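Local coordinates for thioredoxin domain-containing protein (Sinorhizobium meliloti, PDB 3U5R) that is of uncharacterized function but belongs to the AhpC/TSA family of thioredoxin-like proteins and probably has antioxidant or oxidoreductase activity, at residues 176-179 against 180-184; 30-33 against 34-38. All blocks are in the same frame, centred on the assembly; numbering follows the deposited sequence.

How the interactions relate
Following the chain from its N terminus, interaction 2 comes first: after strand 27-28 the backbone turns back on itself at Thr33-Thr36 and runs on toward strand 43-44, closing a short surface loop. The chain then lays down the central five-stranded sheet and most of its helices before reaching interaction 1, four successive backbone hydrogen bonds in helix 176-186. The two are in series, neither nested nor crossed, and do not touch: their centres lie about 17 Å apart and their nearest atoms about 9 Å. Both reach the same part of the fold, since side chains from each rest on strands 146-150 and 156-160 of the mixed sheet.

Interaction 1: 176-179 against 180-184; sequences ADLR and AAVDA
Val182 N donates a hydrogen bond to Leu178 O at 2.9 Å, nearly straight at 172°, and the Val182 side chain closes over the same carbonyl. Its CG1 stands anti to the backbone N (chi1 176°), which leaves CG2 only 3.3 Å from Leu178 O; the apolar contact of CG2 with Leu178 CD2 is looser, at 4.4 Å. This is the tight side: Leu178, Ala181 and Val182 are buried, resting on Phe147 and Leu149 of strand 146-150, on Tyr158, and on Phe84 and Tyr88 of helix 78-88.

The solvent side belongs to Ala176 and Ala180, both exposed and joined by the bond from Ala180 N to Ala176 O (2.8 Å). Arg179, extended from CG to NE, reaches across to helix 78-88 and a salt bridge with Asp87. Asp183 N binds Arg179 O at 3.0 Å, and the Asp183 carboxylate lies against that oxygen, CG 3.3 Å away, while OD1 is hydrogen-bonded to the Tyr88 hydroxyl. An alanine here would keep the backbone bond but would probably leave the Tyr88 hydroxyl without this partner. The repeated i to i+4 bonding is that of an amphipathic alpha-helix packed on the central sheet of a thioredoxin-like fold.

Interaction 2: 30-33 against 34-38; sequences NSIT and LGTRA
Thr36 carries OG1 beside its own backbone N, anti to the carbonyl carbon (chi1 -60°), and this rotation swings the hydroxyl back across the turn onto Thr33 O. The hydroxyl is the donor, at a short 2.6 Å from OG1 to Thr33 O. It meets the carbonyl at a C=O...donor angle of 144° and is a little tilted from the carbonyl plane. The same oxygen also takes the turn's backbone bond from Thr36 N, weak at 3.4 Å, so one acceptor is gripped by both the main chain and the side chain of Thr36.

Ile32 crosses the Thr36 side chain at about a right angle, its CG2 4.1 Å from Thr36 OG1. The Ile32 side chain also touches Phe148 of strand 146-150 and Leu156 and His159 of strand 156-160, which sets this surface loop against the mixed sheet. Thr33 CG2 packs against the backbone of Leu34, 3.4 Å from Leu34 N. Gly35, with its positive phi of 103°, occupies a corner where a side chain would press on the preceding carbonyl oxygen. Backbone hydrogen bonds of Gly35 and Thr36 with Leu156 tie the far limb of the turn to strand 156-160. With glycine at its third position and the first carbonyl bonded to the fourth residue, Thr33-Thr36 is a type II beta turn.

Interaction 1: 176-179 against 180-184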
ATOM      1  N   ALA A 176      12.630   6.743  -0.314  1.00 15.79           N
ATOM      2  CA  ALA A 176      13.156   7.440  -1.520  1.00 16.23           C
ATOM      3  C   ALA A 176      12.722   6.849  -2.871  1.00 17.34           C
ATOM      4  O   ALA A 176      12.398   7.611  -3.770  1.00 16.17           O
ATOM      5  CB  ALA A 176      14.738   7.593  -1.483  1.00 17.52           C
ATOM      6  N   ASP A 177      12.675   5.519  -3.008  1.00 17.09           N
ATOM      7  CA  ASP A 177      12.203   4.897  -4.276  1.00 18.43           C
ATOM      8  C   ASP A 177      10.761   5.307  -4.613  1.00 17.32           C
ATOM      9  O   ASP A 177      10.491   5.770  -5.745  1.00 16.33           O
ATOM     10  CB  ASP A 177      12.322   3.349  -4.258  1.00 19.00           C
ATOM     11  CG  ASP A 177      13.803   2.839  -4.221  1.00 25.70           C
ATOM     12  OD1 ASP A 177      14.645   3.596  -3.761  1.00 32.99           O
ATOM     13  OD2 ASP A 177      14.127   1.660  -4.580  1.00 35.00           O
ATOM     14  N   LEU A 178       9.859   5.181  -3.642  1.00 14.90           N
ATOM     15  CA  LEU A 178       8.464   5.580  -3.862  1.00 15.93           C
ATOM     16  C   LEU A 178       8.316   7.068  -4.041  1.00 13.41           C
ATOM     17  O   LEU A 178       7.587   7.522  -4.919  1.00 16.15           O
ATOM     18  CB  LEU A 178       7.552   5.123  -2.702  1.00 15.32           C
ATOM     19  CG  LEU A 178       6.340   4.308  -2.968  1.00 22.00           C
ATOM     20  CD1 LEU A 178       5.383   4.464  -1.786  1.00 23.06           C
ATOM     21  CD2 LEU A 178       5.690   4.502  -4.334  1.00 22.19           C
ATOM     22  N   ARG A 179       9.030   7.844  -3.235  1.00 13.35           N
ATOM     23  CA  ARG A 179       9.018   9.296  -3.398  1.00 12.82           C
ATOM     24  C   ARG A 179       9.447   9.694  -4.785  1.00 13.64           C
ATOM     25  O   ARG A 179       8.773  10.456  -5.416  1.00 13.82           O
ATOM     26  CB  ARG A 179       9.894   9.981  -2.355  1.00 10.83           C
ATOM     27  CG  ARG A 179       9.228   9.873  -0.942  1.00 11.84           C
ATOM     28  CD  ARG A 179      10.259  10.369   0.198  1.00 15.34           C
ATOM     29  NE  ARG A 179       9.629  10.448   1.527  1.00 12.69           N
ATOM     30  CZ  ARG A 179       8.886  11.451   1.972  1.00 13.23           C
ATOM     31  NH1 ARG A 179       8.689  12.556   1.274  1.00 14.64           N
ATOM     32  NH2 ARG A 179       8.462  11.404   3.234  1.00 18.82           N
ATOM     33  N   ALA A 180      10.577   9.174  -5.257  1.00 15.92           N
ATOM     34  CA  ALA A 180      11.021   9.490  -6.615  1.00 16.55           C
ATOM     35  C   ALA A 180       9.948   9.153  -7.677  1.00 15.09           C
ATOM     36  O   ALA A 180       9.682   9.968  -8.569  1.00 17.84           O
ATOM     37  CB  ALA A 180      12.407   8.801  -6.932  1.00 16.67           C
ATOM     38  N   ALA A 181       9.295   8.005  -7.551  1.00 14.76           N
ATOM     39  CA  ALA A 181       8.226   7.570  -8.474  1.00 13.12           C
ATOM     40  C   ALA A 181       6.999   8.537  -8.418  1.00 15.26           C
ATOM     41  O   ALA A 181       6.509   9.009  -9.448  1.00 15.03           O
ATOM     42  CB  ALA A 181       7.800   6.128  -8.131  1.00 11.37           C
ATOM     43  N   VAL A 182       6.549   8.888  -7.211  1.00 12.32           N
ATOM     44  CA  VAL A 182       5.462   9.858  -7.076  1.00 13.82           C
ATOM     45  C   VAL A 182       5.790  11.221  -7.697  1.00 14.28           C
ATOM     46  O   VAL A 182       4.959  11.781  -8.447  1.00 12.86           O
ATOM     47  CB  VAL A 182       5.024  10.022  -5.584  1.00 13.79           C
ATOM     48  CG1 VAL A 182       3.928  11.133  -5.491  1.00 14.99           C
ATOM     49  CG2 VAL A 182       4.477   8.685  -5.101  1.00 15.91           C
ATOM     50  N   ASP A 183       7.008  11.735  -7.406  1.00 14.75           N
ATOM     51  CA  ASP A 183       7.475  13.002  -7.949  1.00 15.29           C
ATOM     52  C   ASP A 183       7.424  12.968  -9.508  1.00 16.42           C
ATOM     53  O   ASP A 183       6.972  13.922 -10.126  1.00 15.44           O
ATOM     54  CB  ASP A 183       8.916  13.265  -7.546  1.00 16.80           C
ATOM     55  CG  ASP A 183       9.056  13.666  -6.035  1.00 21.86           C
ATOM     56  OD1 ASP A 183       8.033  13.909  -5.355  1.00 22.46           O
ATOM     57  OD2 ASP A 183      10.190  13.767  -5.538  1.00 26.47           O
ATOM     58  N   ALA A 184       7.949  11.898 -10.107  1.00 15.64           N
ATOM     59  CA  ALA A 184       7.951  11.715 -11.533  1.00 17.44           C
ATOM     60  C   ALA A 184       6.492  11.758 -12.028  1.00 17.92           C
ATOM     61  O   ALA A 184       6.170  12.459 -13.023  1.00 18.47           O
ATOM     62  CB  ALA A 184       8.557  10.334 -11.876  1.00 16.35           C
TER

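Interaction 2: 30-33 against 34-38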
ATOM      1  N   ASN A  30       4.981  -9.980  -6.493  1.00 22.08           N
ATOM      2  CA  ASN A  30       4.903 -10.510  -7.856  1.00 24.52           C
ATOM      3  C   ASN A  30       5.436  -9.581  -8.947  1.00 25.67           C
ATOM      4  O   ASN A  30       5.487  -8.362  -8.752  1.00 24.13           O
ATOM      5  CB  ASN A  30       3.462 -10.897  -8.181  1.00 23.64           C
ATOM      6  CG  ASN A  30       2.975 -12.124  -7.372  1.00 26.40           C
ATOM      7  OD1 ASN A  30       3.751 -13.059  -7.113  1.00 25.15           O
ATOM      8  ND2 ASN A  30       1.675 -12.151  -7.032  1.00 27.01           N
ATOM      9  N   SER A  31       5.813 -10.156 -10.111  1.00 26.18           N
ATOM     10  CA  SER A  31       6.105  -9.380 -11.344  1.00 28.93           C
ATOM     11  C   SER A  31       4.822  -9.065 -12.042  1.00 27.70           C
ATOM     12  O   SER A  31       4.250  -9.890 -12.761  1.00 30.22           O
ATOM     13  CB  SER A  31       6.941 -10.149 -12.340  1.00 29.70           C
ATOM     14  OG  SER A  31       8.051 -10.653 -11.638  1.00 36.12           O
ATOM     15  N   ILE A  32       4.363  -7.868 -11.840  1.00 24.00           N
ATOM     16  CA  ILE A  32       3.109  -7.466 -12.407  1.00 21.62           C
ATOM     17  C   ILE A  32       3.509  -6.551 -13.523  1.00 19.88           C
ATOM     18  O   ILE A  32       4.378  -5.669 -13.356  1.00 19.76           O
ATOM     19  CB  ILE A  32       2.263  -6.685 -11.365  1.00 20.66           C
ATOM     20  CG1 ILE A  32       2.065  -7.522 -10.074  1.00 19.37           C
ATOM     21  CG2 ILE A  32       0.949  -6.223 -11.995  1.00 18.35           C
ATOM     22  CD1 ILE A  32       0.909  -8.548 -10.149  1.00 22.20           C
ATOM     23  N   THR A  33       2.863  -6.706 -14.657  1.00 18.27           N
ATOM     24  CA  THR A  33       3.258  -5.954 -15.820  1.00 18.68           C
ATOM     25  C   THR A  33       2.929  -4.477 -15.658  1.00 17.05           C
ATOM     26  O   THR A  33       1.787  -4.153 -15.353  1.00 15.22           O
ATOM     27  CB  THR A  33       2.545  -6.580 -17.062  1.00 20.26           C
ATOM     28  OG1 THR A  33       3.099  -7.904 -17.164  1.00 24.14           O
ATOM     29  CG2 THR A  33       2.900  -5.774 -18.320  1.00 15.32           C
ATOM     30  N   LEU A  34       3.899  -3.587 -15.890  1.00 15.96           N
ATOM     31  CA  LEU A  34       3.568  -2.159 -15.873  1.00 17.19           C
ATOM     32  C   LEU A  34       2.491  -1.800 -16.919  1.00 18.78           C
ATOM     33  O   LEU A  34       2.509  -2.360 -18.048  1.00 17.25           O
ATOM     34  CB  LEU A  34       4.826  -1.276 -16.075  1.00 16.65           C
ATOM     35  CG  LEU A  34       5.882  -1.398 -14.968  1.00 21.02           C
ATOM     36  CD1 LEU A  34       7.114  -0.454 -15.278  1.00 22.23           C
ATOM     37  CD2 LEU A  34       5.219  -1.077 -13.572  1.00 15.58           C
ATOM     38  N   GLY A  35       1.584  -0.874 -16.549  1.00 16.70           N
ATOM     39  CA  GLY A  35       0.493  -0.474 -17.417  1.00 18.91           C
ATOM     40  C   GLY A  35      -0.823  -1.084 -17.011  1.00 18.61           C
ATOM     41  O   GLY A  35      -1.878  -0.606 -17.426  1.00 19.28           O
ATOM     42  N   THR A  36      -0.782  -2.132 -16.187  1.00 17.60           N
ATOM     43  CA  THR A  36      -1.987  -2.819 -15.827  1.00 20.10           C
ATOM     44  C   THR A  36      -2.916  -1.791 -15.157  1.00 20.00           C
ATOM     45  O   THR A  36      -2.459  -0.944 -14.345  1.00 17.96           O
ATOM     46  CB  THR A  36      -1.642  -3.998 -14.842  1.00 20.82           C
ATOM     47  OG1 THR A  36      -0.745  -4.879 -15.533  1.00 23.06           O
ATOM     48  CG2 THR A  36      -2.892  -4.777 -14.423  1.00 24.17           C
ATOM     49  N   ARG A  37      -4.203  -1.842 -15.476  1.00 19.15           N
ATOM     50  CA  ARG A  37      -5.198  -0.955 -14.815  1.00 19.77           C
ATOM     51  C   ARG A  37      -5.410  -1.328 -13.325  1.00 17.71           C
ATOM     52  O   ARG A  37      -5.336  -2.495 -12.968  1.00 18.99           O
ATOM     53  CB  ARG A  37      -6.532  -1.123 -15.513  1.00 21.59           C
ATOM     54  CG  ARG A  37      -6.620  -0.339 -16.764  1.00 28.27           C
ATOM     55  CD  ARG A  37      -7.970   0.383 -16.724  1.00 44.64           C
ATOM     56  NE  ARG A  37      -7.943   1.551 -15.820  1.00 48.80           N
ATOM     57  CZ  ARG A  37      -8.387   2.755 -16.182  1.00 56.49           C
ATOM     58  NH1 ARG A  37      -8.896   2.946 -17.420  1.00 59.33           N
ATOM     59  NH2 ARG A  37      -8.344   3.770 -15.322  1.00 57.52           N
ATOM     60  N   ALA A  38      -5.628  -0.329 -12.481  1.00 16.63           N
ATOM     61  CA  ALA A  38      -5.971  -0.523 -11.081  1.00 16.54           C
ATOM     62  C   ALA A  38      -7.362  -1.183 -11.047  1.00 17.51           C
ATOM     63  O   ALA A  38      -8.284  -0.721 -11.718  1.00 14.46           O
ATOM     64  CB  ALA A  38      -6.055   0.853 -10.423  1.00 17.50           C
TER